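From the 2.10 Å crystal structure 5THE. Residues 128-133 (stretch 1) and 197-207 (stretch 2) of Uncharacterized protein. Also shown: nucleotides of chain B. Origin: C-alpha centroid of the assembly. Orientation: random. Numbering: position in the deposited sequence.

Stretch 1, residues 128-133: QFGPPI
Stretch 2 (197-207) SAVYDRLKYIT

Residues 197-207 form a helix that continues later in the chain, with a wider pi-type turn at 205-207, and residues 128-133 lie against it as an irregular segment without helix or strand. Helical phi/psi values hold throughout the second stretch, and its backbone ladder runs from Asp201 N to Ser197 O (2.7 Å) through Leu203 N to Val199 O (2.9 Å) to Thr207 N and Leu203 O (2.8 Å). The same carbonyl, Leu203 O, also accepts a hydrogen bond from Thr207 OG1 at 2.7 Å. The closest CA pair is Gly130 CA and Val199 CA, 5.1 Å apart; one residue on in the first stretch and one back in the helix, Pro131 CA is 6.3 Å from Ala198 CA, so the register here runs in opposite senses. No hydrogen bond joins the stretches, and the 384 Å² they bury together is held by apolar and van der Waals contact.

Phe129 contributes the largest share of this surface, 112 Å². Its backbone is extended (phi/psi -91/133), its CA-to-CB bond points toward the helix, and chi1 of 177° (t) with chi2 of -86° places the ring among Val199, Arg202, Leu203 and Ile206. Leu203, in the mt rotamer (-81°, 177°), begins sideways to the first stretch, but its end comes nearer: CD2 sits over one face of the ring, 4.0 Å from the centroid and 28° off the normal, in a CH-pi contact, and 3.5 Å from Phe129 CZ. At the ring edge, Phe129 CE1 approaches Val199 O at 3.6 Å, while Phe129 CE2 meets CD1 of Ile206 (chi1 -68°, m; chi2 162°, t) at 3.7 Å. Val199, with chi1 of 160° (t), adds a contact from CG1 to Phe129 CD1 at 3.9 Å. The aromatic ring is thus buried against aliphatic groups from successive turns of the helix.

Arg202 is the second large contributor. Its CB points toward the first stretch, and chi angles of -168° (t), 75° (p), 179° (t) and -179° bend the chain once, at chi2, before it extends to the guanidinium. The aliphatic part packs against the aromatic ring, with Arg202 CG 3.7 Å from Phe129 CZ. Beyond it, the planar guanidinium offers one face to Pro132, whose CG lies 3.6 Å from Arg202 NH2; this is a van der Waals contact, and the guanidinium nitrogens find their hydrogen bonds elsewhere in the structure.

Between these contacts the chain passes through Gly130, fully extended at -178/-177. An ideal CB here would point away from the helix and clash with Pro131 CD at 2.9 Å. Gly130 CA is 4.1 Å from Val199 CG2. Pro131 (-60/154, C-gamma endo) then places CG 4.0 Å from Ala198 CB, and Pro132 (-53/145, C-gamma exo) continues the extended path.

The CA-to-CB bond of Tyr200 points away from the first stretch. Its chi1 is 176° (t), and Tyr200 OH donates to U1 OP3 of chain B at 2.6 Å, and Lys204 NZ donates to U1 OP1 at 2.7 Å.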

# COMPACT_ATOMS: atom_id res chain seq x y z
N GLN A 128 -20.84 19.76 14.68
CA GLN A 128 -21.82 19.66 13.61
C GLN A 128 -21.16 19.47 12.25
O GLN A 128 -21.61 20.01 11.24
CB GLN A 128 -22.73 20.90 13.58
CG GLN A 128 -23.43 21.14 14.91
CD GLN A 128 -24.45 22.26 14.82
OE1 GLN A 128 -25.63 22.07 15.09
NE2 GLN A 128 -23.99 23.44 14.44
N PHE A 129 -20.08 18.69 12.22
CA PHE A 129 -19.48 18.31 10.95
C PHE A 129 -20.09 17.00 10.48
O PHE A 129 -20.20 16.04 11.25
CB PHE A 129 -17.96 18.17 11.05
CG PHE A 129 -17.33 17.72 9.77
CD1 PHE A 129 -17.23 16.36 9.47
CD2 PHE A 129 -16.88 18.65 8.84
CE1 PHE A 129 -16.69 15.94 8.26
CE2 PHE A 129 -16.33 18.24 7.63
CZ PHE A 129 -16.22 16.88 7.34
N GLY A 130 -20.47 16.96 9.21
CA GLY A 130 -21.05 15.78 8.63
C GLY A 130 -21.34 15.98 7.16
O GLY A 130 -21.05 17.04 6.59
N PRO A 131 -21.93 14.97 6.53
CA PRO A 131 -22.33 15.12 5.14
C PRO A 131 -23.33 16.25 5.00
O PRO A 131 -24.05 16.60 5.95
CB PRO A 131 -22.96 13.76 4.81
CG PRO A 131 -23.35 13.19 6.11
CD PRO A 131 -22.33 13.67 7.09
N PRO A 132 -23.41 16.86 3.82
CA PRO A 132 -24.46 17.85 3.56
C PRO A 132 -25.84 17.28 3.87
O PRO A 132 -26.11 16.10 3.65
CB PRO A 132 -24.30 18.16 2.07
CG PRO A 132 -22.87 17.77 1.74
CD PRO A 132 -22.59 16.58 2.62
N ILE A 133 -26.72 18.14 4.37
CA ILE A 133 -28.00 17.69 4.92
C ILE A 133 -29.08 17.68 3.84
O ILE A 133 -29.15 18.57 2.99
CB ILE A 133 -28.41 18.59 6.10
CG1 ILE A 133 -27.29 18.63 7.16
CG2 ILE A 133 -29.71 18.08 6.73
CD1 ILE A 133 -26.53 19.95 7.21
N SER A 197 -18.20 6.44 8.74
CA SER A 197 -17.65 6.57 7.40
C SER A 197 -18.14 7.83 6.70
O SER A 197 -17.40 8.42 5.91
CB SER A 197 -17.97 5.32 6.58
OG SER A 197 -19.37 5.08 6.56
N ALA A 198 -19.36 8.29 7.00
CA ALA A 198 -19.85 9.51 6.35
C ALA A 198 -19.00 10.70 6.76
O ALA A 198 -18.70 11.57 5.93
CB ALA A 198 -21.31 9.76 6.71
N VAL A 199 -18.60 10.75 8.03
CA VAL A 199 -17.75 11.84 8.49
C VAL A 199 -16.33 11.66 7.96
O VAL A 199 -15.73 12.61 7.45
CB VAL A 199 -17.77 11.94 10.02
CG1 VAL A 199 -16.57 12.70 10.50
CG2 VAL A 199 -19.05 12.66 10.49
N TYR A 200 -15.79 10.44 8.04
CA TYR A 200 -14.43 10.20 7.56
C TYR A 200 -14.32 10.46 6.06
O TYR A 200 -13.35 11.08 5.60
CB TYR A 200 -14.01 8.77 7.88
CG TYR A 200 -12.66 8.36 7.35
CD1 TYR A 200 -12.53 7.77 6.10
CD2 TYR A 200 -11.51 8.54 8.12
CE1 TYR A 200 -11.28 7.39 5.62
CE2 TYR A 200 -10.27 8.16 7.65
CZ TYR A 200 -10.15 7.58 6.41
OH TYR A 200 -8.90 7.20 5.94
N ASP A 201 -15.28 9.96 5.27
CA ASP A 201 -15.25 10.15 3.82
C ASP A 201 -15.22 11.62 3.47
O ASP A 201 -14.43 12.06 2.63
CB ASP A 201 -16.48 9.50 3.17
CG ASP A 201 -16.43 7.99 3.20
OD1 ASP A 201 -15.39 7.43 3.59
OD2 ASP A 201 -17.44 7.36 2.82
N ARG A 202 -16.08 12.40 4.13
CA ARG A 202 -16.15 13.83 3.85
C ARG A 202 -14.88 14.55 4.30
O ARG A 202 -14.42 15.47 3.62
CB ARG A 202 -17.38 14.42 4.54
CG ARG A 202 -17.70 15.82 4.09
CD ARG A 202 -18.31 15.79 2.71
NE ARG A 202 -18.66 17.13 2.24
CZ ARG A 202 -19.23 17.38 1.06
NH1 ARG A 202 -19.55 16.38 0.24
NH2 ARG A 202 -19.49 18.62 0.71
N LEU A 203 -14.32 14.15 5.44
CA LEU A 203 -13.05 14.75 5.87
C LEU A 203 -11.95 14.55 4.83
O LEU A 203 -11.20 15.48 4.52
CB LEU A 203 -12.60 14.15 7.20
CG LEU A 203 -13.25 14.72 8.45
CD1 LEU A 203 -12.75 13.97 9.65
CD2 LEU A 203 -12.98 16.22 8.58
N LYS A 204 -11.85 13.34 4.29
CA LYS A 204 -10.84 13.08 3.26
C LYS A 204 -11.21 13.77 1.95
O LYS A 204 -10.34 14.31 1.27
CB LYS A 204 -10.67 11.57 3.08
CG LYS A 204 -10.11 10.89 4.33
CD LYS A 204 -8.74 11.47 4.72
CE LYS A 204 -8.05 10.59 5.76
NZ LYS A 204 -6.69 11.12 6.16
N TYR A 205 -12.50 13.77 1.61
CA TYR A 205 -12.94 14.46 0.41
C TYR A 205 -12.55 15.93 0.44
O TYR A 205 -12.04 16.47 -0.54
CB TYR A 205 -14.45 14.31 0.28
CG TYR A 205 -15.06 15.05 -0.88
CD1 TYR A 205 -15.01 14.53 -2.16
CD2 TYR A 205 -15.73 16.26 -0.68
CE1 TYR A 205 -15.59 15.19 -3.22
CE2 TYR A 205 -16.31 16.93 -1.74
CZ TYR A 205 -16.24 16.38 -3.01
OH TYR A 205 -16.81 17.02 -4.08
N ILE A 206 -12.79 16.59 1.57
CA ILE A 206 -12.43 17.99 1.70
C ILE A 206 -10.92 18.15 1.76
O ILE A 206 -10.34 18.97 1.04
CB ILE A 206 -13.10 18.58 2.95
CG1 ILE A 206 -14.62 18.65 2.76
CG2 ILE A 206 -12.52 19.94 3.26
CD1 ILE A 206 -15.36 18.81 4.08
N THR A 207 -10.27 17.38 2.62
CA THR A 207 -8.88 17.69 2.96
C THR A 207 -7.91 17.13 1.93
O THR A 207 -6.96 17.83 1.54
CB THR A 207 -8.57 17.18 4.36
OG1 THR A 207 -9.65 17.57 5.23
CG2 THR A 207 -7.28 17.81 4.87
OP3 U B 1 -6.50 7.38 6.96
P U B 1 -6.10 7.96 8.26
OP1 U B 1 -6.09 9.44 8.15
OP2 U B 1 -4.87 7.30 8.73
O5' U B 1 -7.25 7.64 9.29
C5' U B 1 -7.33 6.38 9.95
C4' U B 1 -8.18 6.52 11.17
O4' U B 1 -9.54 6.87 10.77
C3' U B 1 -8.29 5.28 12.05
O3' U B 1 -8.23 5.68 13.42
C2' U B 1 -9.67 4.72 11.71
O2' U B 1 -10.27 3.97 12.74
C1' U B 1 -10.46 5.99 11.39
N1 U B 1 -11.59 5.76 10.47
C2 U B 1 -12.85 6.11 10.88
O2 U B 1 -13.04 6.62 11.96
N3 U B 1 -13.87 5.86 9.99
C4 U B 1 -13.74 5.29 8.74
O4 U B 1 -14.74 5.13 8.03
C5 U B 1 -12.40 4.94 8.38
C6 U B 1 -11.40 5.17 9.24